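Local coordinates for protein HpuA (Kingella denitrificans ATCC 33394, PDB 5EC6) that is an outer-membrane lipoprotein receptor that binds haemoglobin, probably so that the bacterium can take up haem iron from its host, at residues T35-A43 against V260-E268; P156-G164 against L276-I284. All coordinates share one frame; numbering follows the deposited sequence.

Contact 1. Residues T35-A43 against V260-E268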
loop_
_atom_site.group_PDB
_atom_site.type_symbol
_atom_site.label_atom_id
_atom_site.label_comp_id
_atom_site.label_asym_id
_atom_site.label_seq_id
_atom_site.Cartn_x
_atom_site.Cartn_y
_atom_site.Cartn_z
ATOM N N THR A 35 21.205 2.580 -3.360
ATOM C CA THR A 35 20.200 2.999 -4.347
ATOM C C THR A 35 19.143 1.917 -4.515
ATOM O O THR A 35 17.954 2.198 -4.719
ATOM C CB THR A 35 20.836 3.343 -5.729
ATOM O OG1 THR A 35 21.348 2.150 -6.310
ATOM C CG2 THR A 35 21.955 4.345 -5.586
ATOM N N ASP A 36 19.579 0.665 -4.415
ATOM C CA ASP A 36 18.729 -0.476 -4.587
ATOM C C ASP A 36 17.548 -0.508 -3.592
ATOM O O ASP A 36 16.524 -1.164 -3.857
ATOM C CB ASP A 36 19.608 -1.726 -4.381
ATOM C CG ASP A 36 18.824 -3.009 -4.407
ATOM O OD1 ASP A 36 18.348 -3.376 -5.503
ATOM O OD2 ASP A 36 18.678 -3.658 -3.337
ATOM N N ARG A 37 17.726 0.107 -2.429
ATOM C CA ARG A 37 16.729 -0.017 -1.357
ATOM C C ARG A 37 15.966 1.271 -1.148
ATOM O O ARG A 37 15.154 1.325 -0.236
ATOM C CB ARG A 37 17.360 -0.456 -0.024
ATOM C CG ARG A 37 17.823 -1.923 -0.036
ATOM C CD ARG A 37 16.719 -2.914 0.200
ATOM N NE ARG A 37 16.236 -2.872 1.568
ATOM C CZ ARG A 37 15.061 -3.371 1.959
ATOM N NH1 ARG A 37 14.184 -3.904 1.095
ATOM N NH2 ARG A 37 14.741 -3.271 3.208
ATOM N N GLU A 38 16.193 2.293 -1.985
ATOM C CA GLU A 38 15.504 3.566 -1.839
ATOM C C GLU A 38 13.984 3.407 -1.895
ATOM O O GLU A 38 13.445 2.653 -2.707
ATOM C CB GLU A 38 15.927 4.550 -2.924
ATOM C CG GLU A 38 17.367 5.042 -2.775
ATOM C CD GLU A 38 17.808 5.958 -3.905
ATOM O OE1 GLU A 38 17.066 6.055 -4.928
ATOM O OE2 GLU A 38 18.891 6.567 -3.746
ATOM N N GLN A 39 13.325 4.077 -0.967
ATOM C CA GLN A 39 11.866 3.960 -0.827
ATOM C C GLN A 39 11.254 5.316 -1.226
ATOM O O GLN A 39 11.898 6.344 -1.129
ATOM C CB GLN A 39 11.482 3.620 0.613
ATOM C CG GLN A 39 12.081 2.317 1.125
ATOM C CD GLN A 39 11.507 1.130 0.408
ATOM O OE1 GLN A 39 10.324 0.872 0.482
ATOM N NE2 GLN A 39 12.331 0.458 -0.352
ATOM N N ARG A 40 9.978 5.280 -1.559
ATOM C CA ARG A 40 9.193 6.498 -1.771
ATOM C C ARG A 40 7.899 6.375 -0.966
ATOM O O ARG A 40 7.255 5.307 -0.986
ATOM C CB ARG A 40 8.816 6.596 -3.257
ATOM C CG ARG A 40 7.877 7.752 -3.595
ATOM C CD ARG A 40 7.285 7.561 -4.980
ATOM N NE ARG A 40 8.235 7.752 -6.056
ATOM C CZ ARG A 40 7.987 7.378 -7.318
ATOM N NH1 ARG A 40 6.842 6.731 -7.655
ATOM N NH2 ARG A 40 8.901 7.627 -8.231
ATOM N N THR A 41 7.490 7.460 -0.292
ATOM C CA THR A 41 6.224 7.473 0.447
ATOM C C THR A 41 5.322 8.640 0.028
ATOM O O THR A 41 5.795 9.784 -0.094
ATOM C CB THR A 41 6.438 7.607 1.961
ATOM O OG1 THR A 41 7.327 6.526 2.381
ATOM C CG2 THR A 41 5.142 7.481 2.712
ATOM N N PHE A 42 4.036 8.313 -0.149
ATOM C CA PHE A 42 2.986 9.313 -0.175
ATOM C C PHE A 42 2.325 9.374 1.175
ATOM O O PHE A 42 1.830 8.343 1.673
ATOM C CB PHE A 42 2.007 8.900 -1.244
ATOM C CG PHE A 42 2.639 8.735 -2.591
ATOM C CD1 PHE A 42 2.825 9.845 -3.438
ATOM C CD2 PHE A 42 3.096 7.497 -3.010
ATOM C CE1 PHE A 42 3.440 9.713 -4.645
ATOM C CE2 PHE A 42 3.704 7.378 -4.250
ATOM C CZ PHE A 42 3.885 8.493 -5.050
ATOM N N ALA A 43 2.344 10.541 1.803
ATOM C CA ALA A 43 1.741 10.708 3.116
ATOM C C ALA A 43 0.937 12.001 3.195
ATOM O O ALA A 43 1.296 13.000 2.573
ATOM C CB ALA A 43 2.767 10.679 4.211
ATOM N N VAL A 260 -5.606 13.256 -5.362
ATOM C CA VAL A 260 -5.011 11.909 -5.437
ATOM C C VAL A 260 -3.501 12.100 -5.717
ATOM O O VAL A 260 -3.108 12.903 -6.579
ATOM C CB VAL A 260 -5.627 11.103 -6.549
ATOM C CG1 VAL A 260 -4.949 9.747 -6.667
ATOM C CG2 VAL A 260 -7.169 10.990 -6.351
ATOM N N SER A 261 -2.673 11.398 -4.944
ATOM C CA SER A 261 -1.241 11.353 -5.189
ATOM C C SER A 261 -0.787 9.936 -4.934
ATOM O O SER A 261 -1.047 9.391 -3.875
ATOM C CB SER A 261 -0.511 12.282 -4.220
ATOM O OG SER A 261 0.844 12.333 -4.591
ATOM N N GLY A 262 -0.116 9.341 -5.903
ATOM C CA GLY A 262 0.340 7.985 -5.711
ATOM C C GLY A 262 1.309 7.508 -6.758
ATOM O O GLY A 262 1.823 8.300 -7.531
ATOM N N GLY A 263 1.576 6.219 -6.741
ATOM C CA GLY A 263 2.537 5.653 -7.667
ATOM C C GLY A 263 2.462 4.197 -7.818
ATOM O O GLY A 263 1.675 3.488 -7.140
ATOM N N LEU A 264 3.248 3.707 -8.770
ATOM C CA LEU A 264 3.392 2.280 -8.998
ATOM C C LEU A 264 4.636 1.794 -8.265
ATOM O O LEU A 264 5.660 2.514 -8.257
ATOM C CB LEU A 264 3.526 2.012 -10.483
ATOM C CG LEU A 264 2.349 2.545 -11.350
ATOM C CD1 LEU A 264 2.583 2.278 -12.818
ATOM C CD2 LEU A 264 1.078 1.816 -10.917
ATOM N N PHE A 265 4.490 0.627 -7.672
ATOM C CA PHE A 265 5.512 0.003 -6.842
ATOM C C PHE A 265 5.856 -1.388 -7.390
ATOM O O PHE A 265 5.095 -1.997 -8.134
ATOM C CB PHE A 265 5.025 -0.096 -5.401
ATOM C CG PHE A 265 4.828 1.237 -4.711
ATOM C CD1 PHE A 265 5.885 1.936 -4.137
ATOM C CD2 PHE A 265 3.576 1.808 -4.677
ATOM C CE1 PHE A 265 5.688 3.135 -3.480
ATOM C CE2 PHE A 265 3.360 3.024 -4.040
ATOM C CZ PHE A 265 4.421 3.711 -3.455
ATOM N N ALA A 266 6.974 -1.907 -6.876
ATOM C CA ALA A 266 7.549 -3.245 -7.170
ATOM C C ALA A 266 8.430 -3.270 -8.400
ATOM O O ALA A 266 8.045 -2.795 -9.509
ATOM C CB ALA A 266 6.513 -4.339 -7.234
ATOM N N LYS A 267 9.640 -3.818 -8.202
ATOM C CA LYS A 267 10.523 -4.050 -9.340
ATOM C C LYS A 267 9.936 -5.111 -10.247
ATOM O O LYS A 267 9.101 -5.910 -9.853
ATOM C CB LYS A 267 11.921 -4.488 -8.860
ATOM C CG LYS A 267 12.616 -3.336 -8.203
ATOM C CD LYS A 267 13.897 -3.744 -7.501
ATOM C CE LYS A 267 14.500 -2.520 -6.826
ATOM N NZ LYS A 267 14.928 -2.882 -5.453
ATOM N N GLU A 268 10.467 -5.157 -11.475
ATOM C CA GLU A 268 10.159 -6.254 -12.377
ATOM C C GLU A 268 10.571 -7.648 -11.894
ATOM O O GLU A 268 11.427 -7.749 -11.020
ATOM C CB GLU A 268 10.779 -5.968 -13.738
ATOM C CG GLU A 268 12.251 -6.282 -13.820
ATOM C CD GLU A 268 13.139 -5.230 -13.178
ATOM O OE1 GLU A 268 12.757 -4.138 -12.700
ATOM O OE2 GLU A 268 14.340 -5.511 -13.196
HETATM O O HOH W 1 5.785 4.755 -6.477
#

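Contact 2. Residues P156-G164 against L276-I284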
loop_
_atom_site.group_PDB
_atom_site.type_symbol
_atom_site.label_atom_id
_atom_site.label_comp_id
_atom_site.label_asym_id
_atom_site.label_seq_id
_atom_site.Cartn_x
_atom_site.Cartn_y
_atom_site.Cartn_z
ATOM N N PRO A 156 9.674 1.931 -5.413
ATOM C CA PRO A 156 9.027 2.389 -6.642
ATOM C C PRO A 156 9.317 1.483 -7.819
ATOM O O PRO A 156 10.405 0.869 -7.942
ATOM C CB PRO A 156 9.621 3.780 -6.896
ATOM C CG PRO A 156 10.665 3.969 -5.911
ATOM C CD PRO A 156 10.629 2.907 -4.897
ATOM N N ALA A 157 8.343 1.389 -8.700
ATOM C CA ALA A 157 8.512 0.636 -9.944
ATOM C C ALA A 157 9.481 1.307 -10.898
ATOM O O ALA A 157 9.238 2.416 -11.357
ATOM C CB ALA A 157 7.150 0.503 -10.656
ATOM N N PRO A 158 10.597 0.641 -11.262
ATOM C CA PRO A 158 11.494 1.350 -12.154
ATOM C C PRO A 158 10.845 1.667 -13.511
ATOM O O PRO A 158 10.230 0.792 -14.074
ATOM C CB PRO A 158 12.632 0.301 -12.356
ATOM C CG PRO A 158 12.587 -0.538 -11.104
ATOM C CD PRO A 158 11.119 -0.661 -10.804
ATOM N N THR A 159 11.000 2.882 -14.004
ATOM C CA THR A 159 10.339 3.284 -15.249
ATOM C C THR A 159 10.866 2.502 -16.443
ATOM O O THR A 159 10.139 2.228 -17.360
ATOM C CB THR A 159 10.455 4.796 -15.507
ATOM O OG1 THR A 159 11.840 5.160 -15.563
ATOM C CG2 THR A 159 9.766 5.602 -14.404
ATOM N N ASP A 160 12.127 2.039 -16.372
ATOM C CA ASP A 160 12.666 1.289 -17.505
ATOM C C ASP A 160 12.161 -0.143 -17.695
ATOM O O ASP A 160 12.391 -0.762 -18.736
ATOM C CB ASP A 160 14.213 1.397 -17.536
ATOM C CG ASP A 160 14.889 0.802 -16.364
ATOM O OD1 ASP A 160 14.242 0.141 -15.512
ATOM O OD2 ASP A 160 16.138 1.049 -16.297
ATOM N N THR A 161 11.369 -0.659 -16.734
ATOM C CA THR A 161 10.782 -1.925 -16.881
ATOM C C THR A 161 9.272 -1.921 -16.671
ATOM O O THR A 161 8.704 -2.973 -16.449
ATOM C CB THR A 161 11.439 -2.914 -15.920
ATOM O OG1 THR A 161 11.354 -2.406 -14.592
ATOM C CG2 THR A 161 12.944 -3.075 -16.285
ATOM N N LEU A 162 8.673 -0.759 -16.844
ATOM C CA LEU A 162 7.169 -0.663 -16.884
ATOM C C LEU A 162 6.638 -1.424 -18.081
ATOM O O LEU A 162 7.393 -1.716 -19.052
ATOM C CB LEU A 162 6.735 0.786 -16.929
ATOM C CG LEU A 162 6.866 1.644 -15.631
ATOM C CD1 LEU A 162 6.661 3.100 -15.921
ATOM C CD2 LEU A 162 5.956 1.104 -14.513
ATOM N N GLN A 163 5.383 -1.841 -18.011
ATOM C CA GLN A 163 4.821 -2.662 -19.067
ATOM C C GLN A 163 4.928 -2.017 -20.437
ATOM O O GLN A 163 4.652 -0.833 -20.599
ATOM C CB GLN A 163 3.364 -3.065 -18.795
ATOM C CG GLN A 163 2.383 -1.912 -18.651
ATOM C CD GLN A 163 1.015 -2.478 -18.431
ATOM O OE1 GLN A 163 0.735 -2.994 -17.358
ATOM N NE2 GLN A 163 0.182 -2.506 -19.479
ATOM N N GLY A 164 5.340 -2.850 -21.405
ATOM C CA GLY A 164 5.433 -2.379 -22.807
ATOM C C GLY A 164 6.809 -1.808 -23.145
ATOM O O GLY A 164 7.131 -1.655 -24.325
ATOM N N LEU A 276 12.843 -10.855 -19.149
ATOM C CA LEU A 276 11.698 -10.303 -18.382
ATOM C C LEU A 276 10.546 -11.257 -18.288
ATOM O O LEU A 276 10.124 -11.812 -19.310
ATOM C CB LEU A 276 11.246 -8.985 -19.037
ATOM C CG LEU A 276 10.296 -8.106 -18.244
ATOM C CD1 LEU A 276 10.991 -7.517 -17.042
ATOM C CD2 LEU A 276 9.825 -7.008 -19.191
ATOM N N GLU A 277 10.030 -11.482 -17.071
ATOM C CA GLU A 277 8.844 -12.305 -16.895
ATOM C C GLU A 277 7.614 -11.402 -16.724
ATOM O O GLU A 277 6.598 -11.586 -17.428
ATOM C CB GLU A 277 8.964 -13.214 -15.677
ATOM C CG GLU A 277 7.720 -14.046 -15.471
ATOM C CD GLU A 277 7.805 -14.947 -14.248
ATOM O OE1 GLU A 277 8.563 -14.625 -13.317
ATOM O OE2 GLU A 277 7.044 -15.920 -14.193
ATOM N N HIS A 278 7.689 -10.502 -15.764
ATOM C CA HIS A 278 6.624 -9.489 -15.510
ATOM C C HIS A 278 7.263 -8.141 -15.360
ATOM O O HIS A 278 8.318 -7.974 -14.694
ATOM C CB HIS A 278 5.848 -9.757 -14.206
ATOM C CG HIS A 278 5.104 -11.040 -14.196
ATOM N ND1 HIS A 278 4.161 -11.347 -15.143
ATOM C CD2 HIS A 278 5.244 -12.147 -13.419
ATOM C CE1 HIS A 278 3.702 -12.572 -14.918
ATOM N NE2 HIS A 278 4.359 -13.079 -13.888
ATOM N N PRO A 279 6.620 -7.098 -15.892
ATOM C CA PRO A 279 7.128 -5.746 -15.768
ATOM C C PRO A 279 7.085 -5.270 -14.307
ATOM O O PRO A 279 6.389 -5.898 -13.466
ATOM C CB PRO A 279 6.156 -4.909 -16.676
ATOM C CG PRO A 279 4.980 -5.758 -16.886
ATOM C CD PRO A 279 5.352 -7.188 -16.649
ATOM N N SER A 280 7.773 -4.181 -14.059
ATOM C CA SER A 280 7.646 -3.425 -12.815
ATOM C C SER A 280 6.216 -2.939 -12.673
ATOM O O SER A 280 5.439 -2.957 -13.650
ATOM C CB SER A 280 8.612 -2.291 -12.793
ATOM O OG SER A 280 8.310 -1.290 -13.725
ATOM N N GLY A 281 5.890 -2.486 -11.475
ATOM C CA GLY A 281 4.544 -1.935 -11.210
ATOM C C GLY A 281 3.492 -2.936 -10.886
ATOM O O GLY A 281 2.303 -2.714 -11.139
ATOM N N GLY A 282 3.889 -4.067 -10.310
ATOM C CA GLY A 282 2.970 -5.022 -9.845
ATOM C C GLY A 282 2.126 -4.652 -8.608
ATOM O O GLY A 282 1.228 -5.414 -8.249
ATOM N N GLU A 283 2.490 -3.553 -7.969
ATOM C CA GLU A 283 1.745 -2.997 -6.864
ATOM C C GLU A 283 1.492 -1.515 -7.087
ATOM O O GLU A 283 2.127 -0.862 -7.934
ATOM C CB GLU A 283 2.454 -3.295 -5.534
ATOM C CG GLU A 283 2.558 -4.798 -5.344
ATOM C CD GLU A 283 3.394 -5.245 -4.164
ATOM O OE1 GLU A 283 3.915 -4.416 -3.432
ATOM O OE2 GLU A 283 3.496 -6.507 -3.973
ATOM N N ILE A 284 0.548 -0.969 -6.316
ATOM C CA ILE A 284 0.084 0.390 -6.508
ATOM C C ILE A 284 -0.317 0.934 -5.143
ATOM O O ILE A 284 -0.768 0.182 -4.307
ATOM C CB ILE A 284 -1.135 0.442 -7.496
ATOM C CG1 ILE A 284 -1.454 1.883 -7.917
ATOM C CG2 ILE A 284 -2.377 -0.204 -6.909
ATOM C CD1 ILE A 284 -2.293 1.970 -9.159
HETATM O O HOH W 2 4.017 -1.501 -15.506
#

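Contact 1. Residues T35-A43 against V260-E268
Phe42 and Gly262 face each other where strand 40-43 and residues 260-265, the last part of strand 256-265, run nearly antiparallel, at 158°, with axes 7.4 Å apart at their closest; no backbone hydrogen bond joins them, and each pairs instead with another strand, Phe42 with Ala152 and Gly262 with Phe247. The phenyl ring of Phe42 packs between them. It lies flat on the glycine backbone, with Gly262 CA 3.5 Å from the ring centroid and only 7° off the normal, a CH-pi contact over one face. At the far end of the ring, Phe42 CZ comes to 3.2 Å from Gly262 O, while Phe42 CD1 lies 3.4 Å from Ser261 OG. Phe265 approaches from the edge, its CZ close to the plane of the Phe42 ring and 3.8 Å from Phe42 CE2.

Beside the rings, Arg40 brings the edge of its guanidinium toward Gly263 CA but makes no direct bond to this strand. A water donates to Leu264 O and accepts a weak bond from Arg40 NH1, whereas NH2 of the same guanidinium is hydrogen-bonded to OD1 of Asn245. Beyond the strands, the side chain of Lys267, extended as far as CE, bends at its last torsion (chi4 135°), and from there NZ donates to Asp36 O at 2.8 Å, in the carbonyl plane. The salt bridge from NZ to Asp36 OD1 is longer, 3.5 Å, and weak as a hydrogen bond.

The chemistry thus passes from a buried aromatic-on-glycine interface to an exposed ammonium grip, where the backbone carbonyl is probably a firmer partner than the carboxylate.

Contact 2. Residues P156-G164 against L276-I284
Ser280 points its side chain into the bend of the loop 156-164, which follows strand 148-154 and leads to the short helix 165-168, while its own segment links strand 276-278 to strand 283-289 in the antiparallel beta framework of HpuA. Two classic beta bulges flank this turn, Glu277 and His278 facing Glu269, Gly282 and Glu283 facing Phe265. With chi1 at 68°, the serine hydroxyl sits between its own backbone N and carbonyl carbon, and from there OG donates to Pro158 O at 2.9 Å, tilted 24° from the carbonyl plane. Thr161 N reaches that same oxygen from the opposite face, so one carbonyl is gripped by two donors. The backbone of Ser280 adds a second link, its N donating to Thr161 O at 2.8 Å from above the carbonyl plane.

Around the serine the loop side chains close in from several directions. Thr161 OG1 lies 3.3 Å from Ser280 CB and is itself hydrogen-bonded to Glu268; Pro158 brings its ring CD to that CB as well, and Leu162 lays CD2 alongside OG. Ala157 presses its methyl onto the next peptide, CB standing 3.3 Å from Gly281 N.

Pro279 packs against the loop from Thr161 to Gln163. Its CB rests 3.2 Å from Thr161 O, and its CG meets the CB of Gln163, whose amide nitrogen is directed away to Thr172 O and Lys174 O. Arg304 takes up the carbonyl oxygens of both Pro279 and Ser280. A water completes the junction, accepting from Gln163 N at 2.9 Å and donating to Ser280 O at 2.8 Å.

Strands 256-265 and 283-289, neighbours in the antiparallel framework, join the two contacts, whose centres lie about 12 Å apart. Phe265 N of contact 1 probably bonds to Glu283 O of contact 2, and Ala266 O packs on Ser280 CB. Contact 1 is partly buried: it sets one strand against another and runs from an aromatic interior to a charged, exposed end. Contact 2 lies farther from the centre of the chain, yet most of its touching residues are buried; loop meets turn there, and hydrogen bonds to backbone carbonyls carry it without any aromatic ring or salt bridge across the pair. The water of contact 1 is held weakly on its arginine side, whereas that of contact 2 joins two backbone groups.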